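Local structure of alpha,alpha-trehalose-phosphate synthase (UDP-forming) (Burkholderia xenovorans, 5HXA) at residues 244-258 against 349-361. The protein is a glycosyltransferase family 20 enzyme of the trehalose-phosphate synthase type, with the two-domain GT-B architecture. Numbering follows the deposited sequence. Where two conformers were deposited one is given.
Sequences AAEQFTDRKPVRSLR and YERNLLMALFRQS. With EDO (1,2-ethanediol), chain C; EDO (1,2-ethanediol), chain I.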
loop_
_atom_site.group_PDB
_atom_site.type_symbol
_atom_site.label_atom_id
_atom_site.label_comp_id
_atom_site.label_asym_id
_atom_site.label_seq_id
_atom_site.Cartn_x
_atom_site.Cartn_y
_atom_site.Cartn_z
ATOM N N ALA A 244 -37.316 -6.517 9.791
ATOM C CA ALA A 244 -36.803 -6.276 11.138
ATOM C C ALA A 244 -36.711 -4.782 11.444
ATOM O O ALA A 244 -37.068 -4.340 12.542
ATOM C CB ALA A 244 -35.435 -6.940 11.308
ATOM N N ALA A 245 -36.234 -3.987 10.484
ATOM C CA ALA A 245 -36.130 -2.549 10.711
ATOM C C ALA A 245 -37.493 -1.950 10.993
ATOM O O ALA A 245 -37.637 -1.089 11.874
ATOM C CB ALA A 245 -35.482 -1.865 9.504
ATOM N N GLU A 246 -38.517 -2.421 10.281
ATOM C CA GLU A 246 -39.852 -1.906 10.543
ATOM C C GLU A 246 -40.375 -2.383 11.891
ATOM O O GLU A 246 -40.988 -1.603 12.631
ATOM C CB GLU A 246 -40.814 -2.311 9.427
ATOM C CG GLU A 246 -42.197 -1.722 9.636
ATOM C CD GLU A 246 -43.186 -2.149 8.579
ATOM O OE1 GLU A 246 -44.366 -1.753 8.685
ATOM O OE2 GLU A 246 -42.786 -2.877 7.645
ATOM N N GLN A 247 -40.142 -3.653 12.244
ATOM C CA GLN A 247 -40.687 -4.200 13.487
ATOM C C GLN A 247 -40.044 -3.579 14.722
ATOM O O GLN A 247 -40.654 -3.562 15.797
ATOM C CB GLN A 247 -40.509 -5.719 13.516
ATOM C CG GLN A 247 -41.449 -6.483 12.592
ATOM C CD GLN A 247 -41.105 -7.964 12.501
ATOM O OE1 GLN A 247 -39.981 -8.375 12.801
ATOM N NE2 GLN A 247 -42.077 -8.771 12.085
ATOM N N PHE A 248 -38.811 -3.092 14.602
ATOM C CA PHE A 248 -38.105 -2.511 15.738
ATOM C C PHE A 248 -38.150 -0.990 15.750
ATOM O O PHE A 248 -37.469 -0.370 16.571
ATOM C CB PHE A 248 -36.659 -3.007 15.771
ATOM C CG PHE A 248 -36.531 -4.373 16.354
ATOM C CD1 PHE A 248 -37.074 -5.468 15.699
ATOM C CD2 PHE A 248 -35.921 -4.564 17.582
ATOM C CE1 PHE A 248 -36.991 -6.733 16.242
ATOM C CE2 PHE A 248 -35.830 -5.831 18.132
ATOM C CZ PHE A 248 -36.367 -6.918 17.461
ATOM N N THR A 249 -38.959 -0.381 14.878
ATOM C CA THR A 249 -39.078 1.072 14.853
ATOM C C THR A 249 -39.706 1.617 16.134
ATOM O O THR A 249 -39.355 2.718 16.574
ATOM C CB THR A 249 -39.888 1.492 13.623
ATOM O OG1 THR A 249 -39.147 1.166 12.442
ATOM C CG2 THR A 249 -40.193 2.987 13.639
ATOM N N ASP A 250 -40.612 0.866 16.757
ATOM C CA ASP A 250 -41.287 1.327 17.976
ATOM C C ASP A 250 -40.578 0.839 19.236
ATOM O O ASP A 250 -41.194 0.274 20.138
ATOM C CB ASP A 250 -42.747 0.886 17.969
ATOM N N ARG A 251 -39.264 1.030 19.287
ATOM C CA ARG A 251 -38.461 0.766 20.470
ATOM C C ARG A 251 -37.931 2.082 21.025
ATOM O O ARG A 251 -37.717 3.044 20.279
ATOM C CB ARG A 251 -37.290 -0.168 20.157
ATOM C CG ARG A 251 -37.707 -1.512 19.602
ATOM C CD ARG A 251 -38.678 -2.217 20.536
ATOM N NE ARG A 251 -39.426 -3.234 19.805
ATOM C CZ ARG A 251 -39.124 -4.527 19.799
ATOM N NH1 ARG A 251 -39.858 -5.369 19.086
ATOM N NH2 ARG A 251 -38.099 -4.978 20.511
ATOM N N LYS A 252 -37.695 2.102 22.341
ATOM C CA LYS A 252 -37.338 3.349 23.018
ATOM C C LYS A 252 -36.104 4.036 22.435
ATOM O O LYS A 252 -36.152 5.262 22.243
ATOM C CB LYS A 252 -37.171 3.091 24.523
ATOM N N PRO A 253 -34.989 3.355 22.155
ATOM C CA PRO A 253 -33.851 4.080 21.566
ATOM C C PRO A 253 -34.175 4.718 20.226
ATOM O O PRO A 253 -33.612 5.775 19.907
ATOM C CB PRO A 253 -32.769 2.996 21.424
ATOM C CG PRO A 253 -33.178 1.924 22.386
ATOM C CD PRO A 253 -34.667 1.934 22.378
ATOM N N VAL A 254 -35.064 4.109 19.432
ATOM C CA VAL A 254 -35.433 4.702 18.148
ATOM C C VAL A 254 -36.272 5.953 18.368
ATOM O O VAL A 254 -36.047 6.988 17.724
ATOM C CB VAL A 254 -36.178 3.682 17.264
ATOM C CG1 VAL A 254 -36.432 4.276 15.889
ATOM C CG2 VAL A 254 -35.383 2.386 17.136
ATOM N N ARG A 255 -37.255 5.875 19.273
ATOM C CA ARG A 255 -38.066 7.043 19.602
ATOM C C ARG A 255 -37.209 8.156 20.194
ATOM O O ARG A 255 -37.456 9.341 19.937
ATOM C CB ARG A 255 -39.181 6.661 20.581
ATOM C CG ARG A 255 -40.130 5.581 20.082
ATOM C CD ARG A 255 -41.349 5.433 21.001
ATOM N NE ARG A 255 -40.996 5.083 22.377
ATOM C CZ ARG A 255 -40.968 3.841 22.855
ATOM N NH1 ARG A 255 -40.634 3.624 24.124
ATOM N NH2 ARG A 255 -41.270 2.814 22.069
ATOM N N SER A 256 -36.209 7.794 21.006
ATOM C CA SER A 256 -35.278 8.791 21.533
ATOM C C SER A 256 -34.528 9.482 20.404
ATOM O O SER A 256 -34.438 10.716 20.371
ATOM C CB SER A 256 -34.282 8.145 22.507
ATOM O OG SER A 256 -34.929 7.684 23.681
ATOM N N LEU A 257 -33.961 8.695 19.483
ATOM C CA LEU A 257 -33.264 9.268 18.336
ATOM C C LEU A 257 -34.171 10.223 17.574
ATOM O O LEU A 257 -33.809 11.380 17.326
ATOM C CB LEU A 257 -32.759 8.158 17.417
ATOM C CG LEU A 257 -32.048 8.582 16.129
ATOM C CD1 LEU A 257 -30.788 9.420 16.436
ATOM C CD2 LEU A 257 -31.697 7.357 15.293
ATOM N N ARG A 258 -35.372 9.756 17.223
ATOM C CA ARG A 258 -36.309 10.561 16.446
ATOM C C ARG A 258 -36.631 11.876 17.146
ATOM O O ARG A 258 -36.592 12.946 16.527
ATOM C CB ARG A 258 -37.585 9.755 16.195
ATOM C CG ARG A 258 -38.242 10.010 14.852
ATOM C CD ARG A 258 -39.499 9.165 14.674
ATOM N NE ARG A 258 -39.406 7.901 15.401
ATOM C CZ ARG A 258 -40.233 6.873 15.234
ATOM N NH1 ARG A 258 -41.217 6.947 14.345
ATOM N NH2 ARG A 258 -40.073 5.765 15.952
ATOM N N TYR A 349 -25.140 -1.728 19.623
ATOM C CA TYR A 349 -26.587 -1.885 19.602
ATOM C C TYR A 349 -26.941 -3.262 19.059
ATOM O O TYR A 349 -26.264 -3.772 18.164
ATOM C CB TYR A 349 -27.253 -0.802 18.747
ATOM C CG TYR A 349 -27.205 0.560 19.395
ATOM C CD1 TYR A 349 -28.169 0.944 20.319
ATOM C CD2 TYR A 349 -26.181 1.448 19.107
ATOM C CE1 TYR A 349 -28.120 2.190 20.927
ATOM C CE2 TYR A 349 -26.119 2.696 19.710
ATOM C CZ TYR A 349 -27.091 3.058 20.615
ATOM O OH TYR A 349 -27.030 4.297 21.204
ATOM N N GLU A 350 -27.985 -3.865 19.621
ATOM C CA GLU A 350 -28.511 -5.120 19.101
ATOM C C GLU A 350 -28.858 -4.955 17.625
ATOM O O GLU A 350 -29.255 -3.878 17.175
ATOM C CB GLU A 350 -29.736 -5.542 19.921
ATOM C CG GLU A 350 -30.272 -6.937 19.629
ATOM C CD GLU A 350 -31.214 -6.951 18.447
ATOM O OE1 GLU A 350 -31.110 -7.871 17.597
ATOM O OE2 GLU A 350 -32.048 -6.018 18.362
ATOM N N ARG A 351 -28.666 -6.029 16.858
ATOM C CA ARG A 351 -28.652 -5.918 15.398
ATOM C C ARG A 351 -29.998 -5.447 14.844
ATOM O O ARG A 351 -30.047 -4.568 13.977
ATOM C CB ARG A 351 -28.240 -7.268 14.800
ATOM C CG ARG A 351 -28.595 -7.464 13.340
ATOM C CD ARG A 351 -28.012 -8.777 12.801
ATOM N NE ARG A 351 -26.550 -8.743 12.792
ATOM C CZ ARG A 351 -25.814 -8.202 11.824
ATOM N NH1 ARG A 351 -26.401 -7.650 10.769
ATOM N NH2 ARG A 351 -24.486 -8.214 11.911
ATOM N N ASN A 352 -31.109 -6.023 15.325
ATOM C CA ASN A 352 -32.417 -5.619 14.805
ATOM C C ASN A 352 -32.722 -4.166 15.149
ATOM O O ASN A 352 -33.309 -3.441 14.340
ATOM C CB ASN A 352 -33.512 -6.524 15.352
ATOM C CG ASN A 352 -33.444 -7.926 14.783
ATOM O OD1 ASN A 352 -33.128 -8.114 13.614
ATOM N ND2 ASN A 352 -33.726 -8.915 15.615
ATOM N N LEU A 353 -32.341 -3.730 16.355
ATOM C CA LEU A 353 -32.485 -2.324 16.727
ATOM C C LEU A 353 -31.672 -1.420 15.809
ATOM O O LEU A 353 -32.140 -0.352 15.392
ATOM C CB LEU A 353 -32.055 -2.135 18.184
ATOM C CG LEU A 353 -32.118 -0.704 18.712
ATOM C CD1 LEU A 353 -33.556 -0.251 18.682
ATOM C CD2 LEU A 353 -31.572 -0.634 20.135
ATOM N N LEU A 354 -30.446 -1.834 15.484
ATOM C CA LEU A 354 -29.615 -1.047 14.583
ATOM C C LEU A 354 -30.284 -0.872 13.224
ATOM O O LEU A 354 -30.199 0.202 12.613
ATOM C CB LEU A 354 -28.243 -1.716 14.440
ATOM C CG LEU A 354 -27.205 -0.992 13.586
ATOM C CD1 LEU A 354 -26.881 0.351 14.208
ATOM C CD2 LEU A 354 -25.935 -1.835 13.442
ATOM N N MET A 355 -30.940 -1.919 12.717
ATOM C CA MET A 355 -31.615 -1.771 11.430
ATOM C C MET A 355 -32.696 -0.699 11.517
ATOM O O MET A 355 -32.862 0.116 10.599
ATOM C CB MET A 355 -32.207 -3.111 10.985
ATOM C CG MET A 355 -31.206 -4.271 10.945
ATOM S SD MET A 355 -29.800 -3.921 9.854
ATOM C CE MET A 355 -28.413 -4.023 10.983
ATOM N N ALA A 356 -33.429 -0.681 12.631
ATOM C CA ALA A 356 -34.427 0.358 12.866
ATOM C C ALA A 356 -33.796 1.744 12.927
ATOM O O ALA A 356 -34.403 2.724 12.477
ATOM C CB ALA A 356 -35.190 0.055 14.159
ATOM N N LEU A 357 -32.582 1.853 13.481
ATOM C CA LEU A 357 -31.893 3.140 13.484
ATOM C C LEU A 357 -31.493 3.555 12.072
ATOM O O LEU A 357 -31.620 4.731 11.716
ATOM C CB LEU A 357 -30.663 3.095 14.404
ATOM C CG LEU A 357 -30.911 2.750 15.882
ATOM C CD1 LEU A 357 -29.583 2.700 16.640
ATOM C CD2 LEU A 357 -31.861 3.747 16.544
ATOM N N PHE A 358 -30.995 2.608 11.255
ATOM C CA PHE A 358 -30.737 2.902 9.841
ATOM C C PHE A 358 -31.991 3.449 9.158
ATOM O O PHE A 358 -31.928 4.412 8.383
ATOM C CB PHE A 358 -30.275 1.639 9.092
ATOM C CG PHE A 358 -28.875 1.170 9.423
ATOM C CD1 PHE A 358 -27.892 2.056 9.836
ATOM C CD2 PHE A 358 -28.540 -0.183 9.283
ATOM C CE1 PHE A 358 -26.603 1.608 10.119
ATOM C CE2 PHE A 358 -27.251 -0.644 9.580
ATOM C CZ PHE A 358 -26.281 0.260 9.993
ATOM N N ARG A 359 -33.139 2.825 9.424
ATOM C CA ARG A 359 -34.391 3.239 8.799
ATOM C C ARG A 359 -34.762 4.679 9.148
ATOM O O ARG A 359 -35.466 5.341 8.380
ATOM C CB ARG A 359 -35.503 2.280 9.229
ATOM C CG ARG A 359 -36.841 2.432 8.499
ATOM C CD ARG A 359 -37.702 1.228 8.849
ATOM N NE ARG A 359 -39.012 1.183 8.206
ATOM C CZ ARG A 359 -39.294 0.451 7.131
ATOM N NH1 ARG A 359 -38.347 -0.284 6.538
ATOM N NH2 ARG A 359 -40.523 0.464 6.639
ATOM N N GLN A 360 -34.310 5.178 10.304
ATOM C CA GLN A 360 -34.563 6.563 10.694
ATOM C C GLN A 360 -33.602 7.556 10.050
ATOM O O GLN A 360 -33.794 8.763 10.219
ATOM C CB GLN A 360 -34.473 6.716 12.223
ATOM C CG GLN A 360 -35.630 6.083 12.955
ATOM C CD GLN A 360 -36.953 6.653 12.499
ATOM O OE1 GLN A 360 -37.131 7.875 12.461
ATOM N NE2 GLN A 360 -37.877 5.777 12.109
ATOM N N SER A 361 -32.583 7.090 9.329
ATOM C CA SER A 361 -31.480 7.937 8.889
ATOM C C SER A 361 -31.614 8.289 7.412
ATOM O O SER A 361 -31.694 7.395 6.563
ATOM C CB SER A 361 -30.141 7.237 9.125
ATOM O OG SER A 361 -30.018 6.821 10.484
HETATM C C1 EDO C . -38.733 -0.862 23.925
HETATM O O1 EDO C . -37.389 -0.615 24.358
HETATM C C2 EDO C . -39.711 -0.144 24.841
HETATM O O2 EDO C . -40.757 0.412 24.042
HETATM C C1 EDO I . -24.466 -9.343 15.952
HETATM O O1 EDO I . -23.639 -9.681 14.833
HETATM C C2 EDO I . -25.160 -10.601 16.468
HETATM O O2 EDO I . -26.283 -10.918 15.635
HETATM O O HOH W 1 -37.064 3.241 12.279
HETATM O O HOH W 2 -40.808 2.061 9.965
#
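Helix 351-359 packs against the end of helix 238-247, the start of helix 252-260 and the short turn between them, in a contact with an apolar centre and polar, partly water-bridged margins beside the six-stranded parallel sheet. Helices 252-258 and 351-359 run nearly parallel, their axes 9.7 Å apart at a crossing angle of -23°. The tightest backbone approach falls instead at helix 238-247, where two alanines, Ala245 and Ala356, bring their CA atoms within 4.0 Å. Ala356 CB presses into the turn, meeting Phe248 O at 3.3 Å and flanked by Phe248 CB and Val254 CG2. Val254 straddles the seam: CG2 sits among Ala356, Leu353 CD1 and Leu357 CD2, while CG1, anti to the backbone N (chi1 -175°), reaches Gln360 CG at 3.5 Å.

At one end, Asn352 CB stands almost centrally over a face of the Phe248 ring, a CH-pi contact 3.4 Å from the centroid; Arg251 NH1 lies over the opposite face. Glu350, at the N-cap, accepts from Asn352 N and Leu353 N, with both carboxylate oxygens met from above their plane. The surrounding architecture is the Rossmann-like half of a GT-B fold: Leu257 continues inward to Leu266 on the central strand 265-270, and Phe358 packs on Val270.

Polar groups at the other end are joined through water. One water donates to Thr249 OG1 and Ala356 O and accepts from Gln360 NE2 at 2.7 Å; a second links Thr249 OG1 to Arg359 NE. Extended from CG to NE, Arg359 lays one guanidinium face over Glu246 CB, and its NH1 is held by Ser383 O. Beyond Val254, the Gln360 amide covers one face of the Arg258 guanidinium, with NE2 4.0 Å above the plane.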